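Local coordinates for Glyoxalase/Bleomycin resistance protein/dioxygenase domain (Frankia sp., PDB 2RK0), which is of unassigned specific function but belongs to the glyoxalase/bleomycin resistance/dioxygenase superfamily, whose members include metal-dependent enzymes and antibiotic-binding resistance proteins, at residues D87-R92 with W110-R115; Y23-D28 with A94-A99; R14-S19 with L32-G37; G49-V54 with L76-E81. All coordinates share one frame; numbering follows the deposited sequence.

The four contacts sample a vicinal oxygen chelate fold with two four-stranded mixed sheets, each ordered 1-4-3-2, and two long helices. Interactions 1 and 2 share helix 83-96; their centres lie 9 Å apart and they touch. Interactions 2 and 3 share helix 16-27, with centres 17 Å apart. Interaction 4 faces strand 52-58 of one sheet with strand 72-80 of the other and meets interaction 2 where Leu-27 CD1 lies 4.0 Å from Phe-78 CE2. Along the chain, interaction 3 closes before interactions 4 and 1, whereas interaction 2 joins residues on both sides of interaction 4. Between them the contacts link helix to sheet (1 and 3), helix to helix (2) and sheet to sheet (4).

Interaction 1 (D87-R92 with W110-R115); sequences DVLEER and WILAFR
Helical segment 87-92 approaches strand segment 110-115 most closely at Glu-90 and Leu-112, whose CA atoms are 7.9 Å apart. This spacing places side chains, not main chains, in contact, and about 175 Å² of surface is buried between the segments. Leu-112 carries the strand side: its CG is anti to the backbone N (chi1 174°), which sends both methyls toward the helix. CD2 presses against the beta carbon of Leu-89, with Leu-89 CB to Leu-112 CD2 at 3.5 Å, tighter than ordinary van der Waals separation. The same methyl also meets the next helical residue, Glu-90 CG lying 3.7 Å from Leu-112 CD2. Leu-112 CD1 touches that methylene too, so the leucine fork meets Glu-90 through both branches. Glu-90 therefore contributes the aliphatic part of its chain here, while its OE2 is hydrogen-bonded to Thr-103 OG1. A looser apolar approach, Leu-89 CD1 to Leu-112 CD2 at 4.0 Å, completes the contact. The packing joins helix 83-96 to the sheet containing strand 109-115: Leu-112 also rests on Leu-86 of the helix, and Leu-89 reaches Ala-124 of strand 121-127 as well as Ile-26 and Leu-27 of helix 16-27.

Interaction 2 (Y23-D28 with A94-A99); sequences YTEILD and AKAGAA
The carboxylate of Glu-25 is the flat group in this contact, and it meets Ala-96 through a single oxygen: Glu-25 OE2 lies 3.6 Å from Ala-96 CB. Its other oxygen stands well back, Glu-25 OE1 being 5.7 Å from Ala-96 CB. The contact brings together the C-terminal turns of helices 16-27 and 83-96 of the vicinal oxygen chelate fold, the second of which stops in a Schellman motif. It is a light contact, with only about 90 Å² buried between the segments. One methyl, Ala-96 CB, meets both Glu-25 and Ile-26, and the backbones are closest at Ile-26 and Ala-96, whose CA atoms are 8.2 Å apart. Glu-25 is exposed; a chi1 of -174° turns its chain away from its own N, and the extended chain runs out to the alanine. Ile-26 supplies the buried half through the end of its longer branch, and it also packs on Leu-93 of helix 83-96. Polar links also join the two helices a turn away: Arg-92 NH1 donates to Ile-26 O and forms a salt bridge with Asp-28 OD2, Asp-28 being the positive-phi residue that follows the first helix. The Schellman motif is centred on Gly-97, which has positive phi, and Gly-97 N donates to Ala-94 O at 2.8 Å. On the apolar side, Ile-26 CD1 stands 4.0 Å from Ala-96 CB.

Interaction 3 (R14-S19 with L32-G37); sequences RDLDIS and LVRGRG
Charge pairing dominates: Asp-17 and Arg-34 form a salt bridge in which Arg-34 NH1 donates to Asp-17 OD1 at 2.7 Å. The bond is nearly straight, with an angle of 169° at the hydrogen. It reaches the oxygen almost along its C-O direction and lies practically in the guanidinium plane. Carboxylate and guanidinium planes differ by only 10°, yet the bridge uses one oxygen, since Asp-17 OD2 is 4.6 Å from Arg-34 NH1. A bend at chi3 of Arg-34 directs the group to the helix, and its NH2 has a second carboxylate partner in Glu-31, which would be expected to fix its rotation further. A slighter van der Waals approach brings the Leu-16 CD2 methyl obliquely to within 4.3 Å of Arg-34 NH1, while Leu-16 itself packs on Ala-43 and Leu-55 of the sheet. At the start of helix 16-27, Asp-15 is the N-cap: its OD1 accepts from Ile-18 N at 3.0 Å, 43° out of the carboxylate plane. Strand 30-36 carries a classic beta bulge, Leu-32 and Val-33 both facing His-44. Together these features describe an N-capped helix packed on a mixed sheet and salt-bridged to strand 30-36, one of its two edge strands within the chain, in the vicinal oxygen chelate fold.

Interaction 4 (G49-V54 with L76-E81); sequences GGLSIV and LSFSVE
Leu-51 and Ile-53 face Phe-78 across the core between the two mixed sheets of the vicinal oxygen chelate fold, one carrying strand 52-58 and the other strand 72-80. The contact is side-chain packing between sheets, because the closest CA atoms, those of Leu-51 and Phe-78, are 9.4 Å apart. Its tight part is at Leu-51, where chi1 of 178° sets CG opposite the amide nitrogen and CD2 reaches the edge of the phenyl ring near its plane. There Leu-51 CD2 lies 3.7 Å from Phe-78 CE1, and Leu-51 CD2 to Phe-78 CD1 is 4.0 Å. The two side chains meet at about a right angle, and Leu-47 packs against the ring as well. Toward Ile-53 the segments diverge: the CA atoms of Ile-53 and Leu-76 are 11.4 Å apart. All three touching residues are buried, whereas Gly-49 and Gly-50 at one end and Glu-81 at the other are exposed. Both glycines have positive phi in a conformation that would push a CB against the preceding carbonyl oxygen. The flank of strand 72-80 is closed by the second subunit, because residues 76-80 pair antiparallel with one of its strands and extend the sheet across the interface; Glu-81 OE1 accepts from Ser-2 N of that subunit. At the looser end, Ile-53 CD1 approaches the ring obliquely, 4.2 Å from Phe-78 CZ.

Interaction 1 (D87-R92 with W110-R115)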
loop_
_atom_site.group_PDB
_atom_site.type_symbol
_atom_site.label_atom_id
_atom_site.label_comp_id
_atom_site.label_asym_id
_atom_site.label_seq_id
_atom_site.Cartn_x
_atom_site.Cartn_y
_atom_site.Cartn_z
ATOM N N ASP A 87 -20.159 -6.886 -5.197
ATOM C CA ASP A 87 -21.550 -6.642 -4.836
ATOM C C ASP A 87 -21.663 -6.554 -3.324
ATOM O O ASP A 87 -22.342 -5.681 -2.798
ATOM C CB ASP A 87 -22.460 -7.774 -5.335
ATOM C CG ASP A 87 -22.503 -7.878 -6.850
ATOM O OD1 ASP A 87 -22.083 -6.919 -7.535
ATOM O OD2 ASP A 87 -22.968 -8.926 -7.353
ATOM N N VAL A 88 -20.984 -7.463 -2.631
ATOM C CA VAL A 88 -21.021 -7.484 -1.177
ATOM C C VAL A 88 -20.365 -6.233 -0.591
ATOM O O VAL A 88 -20.883 -5.636 0.360
ATOM C CB VAL A 88 -20.330 -8.751 -0.622
ATOM C CG1 VAL A 88 -20.257 -8.686 0.899
ATOM C CG2 VAL A 88 -21.101 -10.004 -1.062
ATOM N N LEU A 89 -19.228 -5.835 -1.155
ATOM C CA LEU A 89 -18.533 -4.638 -0.684
ATOM C C LEU A 89 -19.438 -3.413 -0.815
ATOM O O LEU A 89 -19.545 -2.609 0.108
ATOM C CB LEU A 89 -17.254 -4.399 -1.492
ATOM C CG LEU A 89 -15.957 -5.032 -1.000
ATOM C CD1 LEU A 89 -14.859 -4.848 -2.041
ATOM C CD2 LEU A 89 -15.559 -4.394 0.323
ATOM N N GLU A 90 -20.076 -3.258 -1.969
ATOM C CA GLU A 90 -20.957 -2.109 -2.167
ATOM C C GLU A 90 -22.075 -2.097 -1.129
ATOM O O GLU A 90 -22.435 -1.048 -0.605
ATOM C CB GLU A 90 -21.572 -2.129 -3.567
ATOM C CG GLU A 90 -20.656 -1.657 -4.669
ATOM C CD GLU A 90 -21.403 -1.459 -5.973
ATOM O OE1 GLU A 90 -22.383 -0.685 -5.987
ATOM O OE2 GLU A 90 -21.017 -2.071 -6.985
ATOM N N GLU A 91 -22.621 -3.275 -0.842
ATOM C CA GLU A 91 -23.697 -3.402 0.134
ATOM C C GLU A 91 -23.226 -2.954 1.513
ATOM O O GLU A 91 -23.909 -2.193 2.199
ATOM C CB GLU A 91 -24.177 -4.854 0.191
ATOM C CG GLU A 91 -24.721 -5.376 -1.135
ATOM C CD GLU A 91 -24.905 -6.896 -1.148
ATOM O OE1 GLU A 91 -25.586 -7.423 -0.244
ATOM O OE2 GLU A 91 -24.366 -7.556 -2.069
ATOM N N ARG A 92 -22.056 -3.428 1.917
ATOM C CA ARG A 92 -21.494 -3.068 3.215
ATOM C C ARG A 92 -21.151 -1.583 3.289
ATOM O O ARG A 92 -21.431 -0.916 4.290
ATOM C CB ARG A 92 -20.241 -3.897 3.485
ATOM C CG ARG A 92 -20.525 -5.367 3.739
ATOM C CD ARG A 92 -19.236 -6.142 3.921
ATOM N NE ARG A 92 -19.474 -7.548 4.214
ATOM C CZ ARG A 92 -18.510 -8.453 4.337
ATOM N NH1 ARG A 92 -17.240 -8.097 4.187
ATOM N NH2 ARG A 92 -18.814 -9.711 4.624
ATOM N N TRP A 110 -13.322 -4.711 -13.603
ATOM C CA TRP A 110 -14.285 -3.902 -12.859
ATOM C C TRP A 110 -13.561 -3.354 -11.635
ATOM O O TRP A 110 -12.770 -4.060 -11.005
ATOM C CB TRP A 110 -15.469 -4.765 -12.399
ATOM C CG TRP A 110 -16.341 -5.252 -13.511
ATOM C CD1 TRP A 110 -17.532 -4.723 -13.908
ATOM C CD2 TRP A 110 -16.074 -6.350 -14.391
ATOM N NE1 TRP A 110 -18.029 -5.420 -14.984
ATOM C CE2 TRP A 110 -17.150 -6.424 -15.304
ATOM C CE3 TRP A 110 -15.024 -7.276 -14.506
ATOM C CZ2 TRP A 110 -17.216 -7.392 -16.316
ATOM C CZ3 TRP A 110 -15.088 -8.240 -15.514
ATOM C CH2 TRP A 110 -16.178 -8.286 -16.408
ATOM N N ILE A 111 -13.828 -2.099 -11.300
ATOM C CA ILE A 111 -13.192 -1.486 -10.142
ATOM C C ILE A 111 -14.225 -0.820 -9.249
ATOM O O ILE A 111 -15.160 -0.170 -9.727
ATOM C CB ILE A 111 -12.152 -0.421 -10.562
ATOM C CG1 ILE A 111 -11.035 -1.069 -11.378
ATOM C CG2 ILE A 111 -11.553 0.248 -9.326
ATOM C CD1 ILE A 111 -10.033 -0.084 -11.937
ATOM N N LEU A 112 -14.050 -0.997 -7.948
ATOM C CA LEU A 112 -14.920 -0.382 -6.959
ATOM C C LEU A 112 -13.994 0.526 -6.161
ATOM O O LEU A 112 -13.081 0.049 -5.489
ATOM C CB LEU A 112 -15.536 -1.452 -6.058
ATOM C CG LEU A 112 -16.368 -0.991 -4.860
ATOM C CD1 LEU A 112 -17.440 -0.023 -5.317
ATOM C CD2 LEU A 112 -16.982 -2.210 -4.173
ATOM N N ALA A 113 -14.199 1.836 -6.260
ATOM C CA ALA A 113 -13.347 2.774 -5.542
ATOM C C ALA A 113 -14.055 3.254 -4.283
ATOM O O ALA A 113 -15.215 3.675 -4.333
ATOM C CB ALA A 113 -12.993 3.961 -6.453
ATOM N N PHE A 114 -13.364 3.180 -3.148
ATOM C CA PHE A 114 -13.957 3.600 -1.885
ATOM C C PHE A 114 -12.920 4.181 -0.925
ATOM O O PHE A 114 -11.711 4.111 -1.168
ATOM C CB PHE A 114 -14.705 2.417 -1.246
ATOM C CG PHE A 114 -13.839 1.200 -0.992
ATOM C CD1 PHE A 114 -13.425 0.884 0.303
ATOM C CD2 PHE A 114 -13.457 0.363 -2.038
ATOM C CE1 PHE A 114 -12.645 -0.255 0.562
ATOM C CE2 PHE A 114 -12.675 -0.780 -1.800
ATOM C CZ PHE A 114 -12.270 -1.088 -0.497
ATOM N N ARG A 115 -13.401 4.763 0.167
ATOM C CA ARG A 115 -12.517 5.375 1.152
ATOM C C ARG A 115 -12.775 4.793 2.530
ATOM O O ARG A 115 -13.890 4.385 2.832
ATOM C CB ARG A 115 -12.770 6.880 1.215
ATOM C CG ARG A 115 -12.713 7.585 -0.116
ATOM C CD ARG A 115 -11.295 7.781 -0.566
ATOM N NE ARG A 115 -11.235 8.552 -1.802
ATOM C CZ ARG A 115 -10.354 9.521 -2.029
ATOM N NH1 ARG A 115 -9.464 9.833 -1.094
ATOM N NH2 ARG A 115 -10.358 10.172 -3.189
#

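Interaction 2 (Y23-D28 with A94-A99)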
loop_
_atom_site.group_PDB
_atom_site.type_symbol
_atom_site.label_atom_id
_atom_site.label_comp_id
_atom_site.label_asym_id
_atom_site.label_seq_id
_atom_site.Cartn_x
_atom_site.Cartn_y
_atom_site.Cartn_z
ATOM N N TYR A 23 -12.497 -1.486 9.327
ATOM C CA TYR A 23 -11.900 -2.545 8.541
ATOM C C TYR A 23 -12.534 -3.908 8.818
ATOM O O TYR A 23 -12.714 -4.714 7.903
ATOM C CB TYR A 23 -10.386 -2.586 8.770
ATOM C CG TYR A 23 -9.661 -1.551 7.942
ATOM C CD1 TYR A 23 -9.574 -0.221 8.355
ATOM C CD2 TYR A 23 -9.157 -1.884 6.687
ATOM C CE1 TYR A 23 -9.005 0.759 7.523
ATOM C CE2 TYR A 23 -8.595 -0.924 5.855
ATOM C CZ TYR A 23 -8.522 0.392 6.269
ATOM O OH TYR A 23 -7.996 1.332 5.410
ATOM N N THR A 24 -12.889 -4.154 10.073
ATOM C CA THR A 24 -13.503 -5.424 10.449
ATOM C C THR A 24 -14.827 -5.585 9.725
ATOM O O THR A 24 -15.082 -6.603 9.077
ATOM C CB THR A 24 -13.753 -5.491 11.974
ATOM O OG1 THR A 24 -12.497 -5.396 12.660
ATOM C CG2 THR A 24 -14.442 -6.810 12.361
ATOM N N GLU A 25 -15.657 -4.555 9.826
ATOM C CA GLU A 25 -16.979 -4.538 9.216
ATOM C C GLU A 25 -17.001 -4.553 7.686
ATOM O O GLU A 25 -17.803 -5.267 7.076
ATOM C CB GLU A 25 -17.739 -3.310 9.719
ATOM C CG GLU A 25 -19.182 -3.233 9.268
ATOM C CD GLU A 25 -19.926 -2.086 9.937
ATOM O OE1 GLU A 25 -19.881 -2.011 11.184
ATOM O OE2 GLU A 25 -20.551 -1.273 9.219
ATOM N N ILE A 26 -16.126 -3.763 7.070
ATOM C CA ILE A 26 -16.074 -3.668 5.613
ATOM C C ILE A 26 -15.272 -4.749 4.894
ATOM O O ILE A 26 -15.750 -5.336 3.933
ATOM C CB ILE A 26 -15.496 -2.304 5.167
ATOM C CG1 ILE A 26 -16.301 -1.159 5.796
ATOM C CG2 ILE A 26 -15.475 -2.221 3.639
ATOM C CD1 ILE A 26 -17.783 -1.171 5.444
ATOM N N LEU A 27 -14.052 -5.006 5.351
ATOM C CA LEU A 27 -13.200 -5.981 4.680
ATOM C C LEU A 27 -12.973 -7.279 5.438
ATOM O O LEU A 27 -12.125 -8.081 5.047
ATOM C CB LEU A 27 -11.845 -5.338 4.362
ATOM C CG LEU A 27 -11.890 -4.020 3.586
ATOM C CD1 LEU A 27 -10.497 -3.403 3.541
ATOM C CD2 LEU A 27 -12.422 -4.260 2.182
ATOM N N ASP A 28 -13.729 -7.498 6.508
ATOM C CA ASP A 28 -13.566 -8.712 7.301
ATOM C C ASP A 28 -12.154 -8.812 7.831
ATOM O O ASP A 28 -11.615 -9.904 8.007
ATOM C CB ASP A 28 -13.879 -9.963 6.478
ATOM C CG ASP A 28 -15.343 -10.070 6.134
ATOM O OD1 ASP A 28 -16.165 -9.878 7.051
ATOM O OD2 ASP A 28 -15.659 -10.346 4.958
ATOM N N ALA A 94 -22.433 0.893 1.561
ATOM C CA ALA A 94 -23.679 1.647 1.590
ATOM C C ALA A 94 -24.305 1.586 2.977
ATOM O O ALA A 94 -24.657 2.611 3.563
ATOM C CB ALA A 94 -24.637 1.090 0.557
ATOM N N LYS A 95 -24.439 0.371 3.498
ATOM C CA LYS A 95 -25.023 0.156 4.814
ATOM C C LYS A 95 -24.270 0.974 5.863
ATOM O O LYS A 95 -24.871 1.523 6.786
ATOM C CB LYS A 95 -24.964 -1.334 5.169
ATOM C CG LYS A 95 -26.221 -1.860 5.857
ATOM C CD LYS A 95 -26.138 -3.361 6.142
ATOM C CE LYS A 95 -26.043 -4.191 4.859
ATOM N NZ LYS A 95 -27.278 -4.120 4.023
ATOM N N ALA A 96 -22.952 1.065 5.706
ATOM C CA ALA A 96 -22.114 1.805 6.642
ATOM C C ALA A 96 -22.083 3.309 6.367
ATOM O O ALA A 96 -21.533 4.083 7.155
ATOM C CB ALA A 96 -20.697 1.245 6.615
ATOM N N GLY A 97 -22.671 3.724 5.252
ATOM C CA GLY A 97 -22.679 5.137 4.918
ATOM C C GLY A 97 -21.291 5.631 4.543
ATOM O O GLY A 97 -20.967 6.803 4.715
ATOM N N ALA A 98 -20.466 4.726 4.028
ATOM C CA ALA A 98 -19.113 5.073 3.614
ATOM C C ALA A 98 -19.107 5.787 2.259
ATOM O O ALA A 98 -20.123 5.823 1.560
ATOM C CB ALA A 98 -18.266 3.813 3.537
ATOM N N ALA A 99 -17.961 6.358 1.897
ATOM C CA ALA A 99 -17.810 7.040 0.615
ATOM C C ALA A 99 -17.356 6.026 -0.437
ATOM O O ALA A 99 -16.392 5.289 -0.228
ATOM C CB ALA A 99 -16.786 8.167 0.727
#

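Interaction 3 (R14-S19 with L32-G37)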
loop_
_atom_site.group_PDB
_atom_site.type_symbol
_atom_site.label_atom_id
_atom_site.label_comp_id
_atom_site.label_asym_id
_atom_site.label_seq_id
_atom_site.Cartn_x
_atom_site.Cartn_y
_atom_site.Cartn_z
ATOM N N ARG A 14 -6.311 8.278 12.233
ATOM C CA ARG A 14 -6.547 9.247 13.298
ATOM C C ARG A 14 -7.047 8.598 14.589
ATOM O O ARG A 14 -6.595 8.937 15.680
ATOM C CB ARG A 14 -7.554 10.304 12.829
ATOM C CG ARG A 14 -7.814 11.410 13.841
ATOM C CD ARG A 14 -8.534 12.582 13.183
ATOM N NE ARG A 14 -8.533 13.776 14.024
ATOM C CZ ARG A 14 -9.332 13.962 15.070
ATOM N NH1 ARG A 14 -10.212 13.026 15.414
ATOM N NH2 ARG A 14 -9.251 15.088 15.769
ATOM N N ASP A 15 -7.978 7.662 14.451
ATOM C CA ASP A 15 -8.535 6.970 15.600
ATOM C C ASP A 15 -8.472 5.455 15.405
ATOM O O ASP A 15 -9.229 4.884 14.615
ATOM C CB ASP A 15 -9.981 7.411 15.817
ATOM C CG ASP A 15 -10.564 6.868 17.106
ATOM O OD1 ASP A 15 -10.517 5.640 17.310
ATOM O OD2 ASP A 15 -11.069 7.670 17.914
ATOM N N LEU A 16 -7.572 4.811 16.140
ATOM C CA LEU A 16 -7.379 3.370 16.046
ATOM C C LEU A 16 -8.654 2.536 16.178
ATOM O O LEU A 16 -8.945 1.694 15.322
ATOM C CB LEU A 16 -6.361 2.908 17.090
ATOM C CG LEU A 16 -6.032 1.411 17.045
ATOM C CD1 LEU A 16 -5.526 1.035 15.661
ATOM C CD2 LEU A 16 -4.993 1.082 18.107
ATOM N N ASP A 17 -9.411 2.761 17.245
ATOM C CA ASP A 17 -10.638 1.999 17.463
ATOM C C ASP A 17 -11.640 2.156 16.333
ATOM O O ASP A 17 -12.261 1.188 15.908
ATOM C CB ASP A 17 -11.296 2.405 18.781
ATOM C CG ASP A 17 -10.414 2.126 19.973
ATOM O OD1 ASP A 17 -9.817 1.031 20.018
ATOM O OD2 ASP A 17 -10.325 2.997 20.862
ATOM N N ILE A 18 -11.803 3.380 15.851
ATOM C CA ILE A 18 -12.747 3.625 14.770
ATOM C C ILE A 18 -12.332 2.847 13.527
ATOM O O ILE A 18 -13.167 2.239 12.860
ATOM C CB ILE A 18 -12.854 5.135 14.451
ATOM C CG1 ILE A 18 -13.548 5.850 15.619
ATOM C CG2 ILE A 18 -13.637 5.354 13.157
ATOM C CD1 ILE A 18 -13.843 7.311 15.372
ATOM N N SER A 19 -11.038 2.851 13.230
ATOM C CA SER A 19 -10.521 2.140 12.060
ATOM C C SER A 19 -10.638 0.619 12.182
ATOM O O SER A 19 -10.963 -0.067 11.211
ATOM C CB SER A 19 -9.066 2.535 11.819
ATOM O OG SER A 19 -8.981 3.890 11.424
ATOM N N LEU A 32 -5.476 -9.435 15.171
ATOM C CA LEU A 32 -4.738 -10.516 15.815
ATOM C C LEU A 32 -4.079 -10.044 17.106
ATOM O O LEU A 32 -3.858 -10.830 18.024
ATOM C CB LEU A 32 -3.668 -11.079 14.877
ATOM C CG LEU A 32 -4.139 -11.773 13.598
ATOM C CD1 LEU A 32 -2.966 -12.505 12.978
ATOM C CD2 LEU A 32 -5.259 -12.754 13.910
ATOM N N VAL A 33 -3.763 -8.757 17.171
ATOM C CA VAL A 33 -3.131 -8.204 18.359
ATOM C C VAL A 33 -2.985 -6.701 18.237
ATOM O O VAL A 33 -2.687 -6.183 17.164
ATOM C CB VAL A 33 -1.728 -8.817 18.591
ATOM C CG1 VAL A 33 -0.832 -8.566 17.381
ATOM C CG2 VAL A 33 -1.105 -8.222 19.843
ATOM N N ARG A 34 -3.226 -5.995 19.335
ATOM C CA ARG A 34 -3.073 -4.556 19.319
ATOM C C ARG A 34 -2.121 -4.198 20.440
ATOM O O ARG A 34 -2.114 -4.835 21.497
ATOM C CB ARG A 34 -4.414 -3.840 19.492
ATOM C CG ARG A 34 -5.095 -4.032 20.826
ATOM C CD ARG A 34 -6.183 -2.988 20.970
ATOM N NE ARG A 34 -7.139 -3.053 19.868
ATOM C CZ ARG A 34 -8.009 -2.090 19.576
ATOM N NH1 ARG A 34 -8.039 -0.977 20.302
ATOM N NH2 ARG A 34 -8.855 -2.245 18.568
ATOM N N GLY A 35 -1.300 -3.187 20.209
ATOM C CA GLY A 35 -0.353 -2.813 21.227
ATOM C C GLY A 35 -0.001 -1.349 21.259
ATOM O O GLY A 35 -0.688 -0.493 20.693
ATOM N N ARG A 36 1.105 -1.073 21.930
ATOM C CA ARG A 36 1.593 0.276 22.091
ATOM C C ARG A 36 3.029 0.347 21.598
ATOM O O ARG A 36 3.833 -0.550 21.853
ATOM C CB ARG A 36 1.508 0.652 23.571
ATOM C CG ARG A 36 2.034 2.017 23.916
ATOM C CD ARG A 36 1.203 3.112 23.287
ATOM N NE ARG A 36 1.843 4.401 23.497
ATOM C CZ ARG A 36 1.434 5.544 22.962
ATOM N NH1 ARG A 36 0.370 5.571 22.170
ATOM N NH2 ARG A 36 2.094 6.662 23.222
ATOM N N GLY A 37 3.334 1.403 20.857
ATOM C CA GLY A 37 4.681 1.592 20.359
ATOM C C GLY A 37 5.241 2.776 21.115
ATOM O O GLY A 37 4.668 3.189 22.124
#

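Interaction 4 (G49-V54 with L76-E81)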
loop_
_atom_site.group_PDB
_atom_site.type_symbol
_atom_site.label_atom_id
_atom_site.label_comp_id
_atom_site.label_asym_id
_atom_site.label_seq_id
_atom_site.Cartn_x
_atom_site.Cartn_y
_atom_site.Cartn_z
ATOM N N GLY A 49 -7.786 -13.904 2.448
ATOM C CA GLY A 49 -6.821 -13.949 1.368
ATOM C C GLY A 49 -5.408 -13.891 1.912
ATOM O O GLY A 49 -4.456 -14.213 1.206
ATOM N N GLY A 50 -5.262 -13.458 3.164
ATOM C CA GLY A 50 -3.942 -13.415 3.780
ATOM C C GLY A 50 -3.204 -12.095 3.968
ATOM O O GLY A 50 -2.226 -12.052 4.719
ATOM N N LEU A 51 -3.643 -11.025 3.312
ATOM C CA LEU A 51 -2.947 -9.742 3.450
ATOM C C LEU A 51 -2.992 -9.169 4.857
ATOM O O LEU A 51 -4.063 -9.021 5.450
ATOM C CB LEU A 51 -3.508 -8.697 2.479
ATOM C CG LEU A 51 -2.843 -7.318 2.611
ATOM C CD1 LEU A 51 -1.351 -7.420 2.331
ATOM C CD2 LEU A 51 -3.493 -6.339 1.656
ATOM N N SER A 52 -1.816 -8.851 5.387
ATOM C CA SER A 52 -1.704 -8.272 6.718
ATOM C C SER A 52 -1.777 -6.758 6.635
ATOM O O SER A 52 -1.080 -6.135 5.834
ATOM C CB SER A 52 -0.376 -8.655 7.385
ATOM O OG SER A 52 -0.481 -9.860 8.122
ATOM N N ILE A 53 -2.627 -6.174 7.467
ATOM C CA ILE A 53 -2.768 -4.731 7.520
ATOM C C ILE A 53 -2.646 -4.275 8.962
ATOM O O ILE A 53 -3.372 -4.746 9.845
ATOM C CB ILE A 53 -4.126 -4.255 6.978
ATOM C CG1 ILE A 53 -4.217 -4.549 5.485
ATOM C CG2 ILE A 53 -4.286 -2.753 7.225
ATOM C CD1 ILE A 53 -5.509 -4.115 4.872
ATOM N N VAL A 54 -1.716 -3.360 9.196
ATOM C CA VAL A 54 -1.510 -2.831 10.529
ATOM C C VAL A 54 -2.056 -1.410 10.552
ATOM O O VAL A 54 -1.717 -0.597 9.695
ATOM C CB VAL A 54 -0.011 -2.801 10.905
ATOM C CG1 VAL A 54 0.150 -2.330 12.345
ATOM C CG2 VAL A 54 0.608 -4.197 10.715
ATOM N N LEU A 76 -4.541 2.196 -2.520
ATOM C CA LEU A 76 -4.253 0.769 -2.378
ATOM C C LEU A 76 -5.359 -0.058 -3.044
ATOM O O LEU A 76 -6.528 0.072 -2.701
ATOM C CB LEU A 76 -4.156 0.409 -0.895
ATOM C CG LEU A 76 -3.868 -1.046 -0.529
ATOM C CD1 LEU A 76 -2.571 -1.517 -1.189
ATOM C CD2 LEU A 76 -3.773 -1.159 0.983
ATOM N N SER A 77 -4.981 -0.905 -3.993
ATOM C CA SER A 77 -5.953 -1.713 -4.713
ATOM C C SER A 77 -5.863 -3.209 -4.406
ATOM O O SER A 77 -4.814 -3.832 -4.580
ATOM C CB SER A 77 -5.798 -1.478 -6.215
ATOM O OG SER A 77 -6.791 -2.184 -6.934
ATOM N N PHE A 78 -6.982 -3.768 -3.954
ATOM C CA PHE A 78 -7.077 -5.183 -3.602
ATOM C C PHE A 78 -7.636 -6.012 -4.760
ATOM O O PHE A 78 -8.458 -5.530 -5.540
ATOM C CB PHE A 78 -8.011 -5.369 -2.396
ATOM C CG PHE A 78 -7.647 -4.533 -1.193
ATOM C CD1 PHE A 78 -6.483 -4.788 -0.473
ATOM C CD2 PHE A 78 -8.486 -3.504 -0.768
ATOM C CE1 PHE A 78 -6.159 -4.032 0.657
ATOM C CE2 PHE A 78 -8.171 -2.742 0.360
ATOM C CZ PHE A 78 -7.005 -3.008 1.073
ATOM N N SER A 79 -7.195 -7.262 -4.864
ATOM C CA SER A 79 -7.705 -8.159 -5.894
ATOM C C SER A 79 -8.871 -8.935 -5.287
ATOM O O SER A 79 -8.775 -9.385 -4.146
ATOM C CB SER A 79 -6.632 -9.169 -6.331
ATOM O OG SER A 79 -5.573 -8.554 -7.038
ATOM N N VAL A 80 -9.971 -9.065 -6.028
ATOM C CA VAL A 80 -11.115 -9.852 -5.567
ATOM C C VAL A 80 -11.338 -10.947 -6.608
ATOM O O VAL A 80 -10.942 -10.802 -7.767
ATOM C CB VAL A 80 -12.407 -9.001 -5.397
ATOM C CG1 VAL A 80 -12.194 -7.964 -4.299
ATOM C CG2 VAL A 80 -12.791 -8.338 -6.717
ATOM N N GLU A 81 -11.973 -12.037 -6.205
ATOM C CA GLU A 81 -12.181 -13.171 -7.098
ATOM C C GLU A 81 -13.407 -13.180 -8.000
ATOM O O GLU A 81 -13.346 -13.710 -9.111
ATOM C CB GLU A 81 -12.150 -14.454 -6.269
ATOM C CG GLU A 81 -10.864 -14.595 -5.472
ATOM C CD GLU A 81 -10.869 -15.793 -4.551
ATOM O OE1 GLU A 81 -11.896 -16.024 -3.875
ATOM O OE2 GLU A 81 -9.839 -16.495 -4.495
#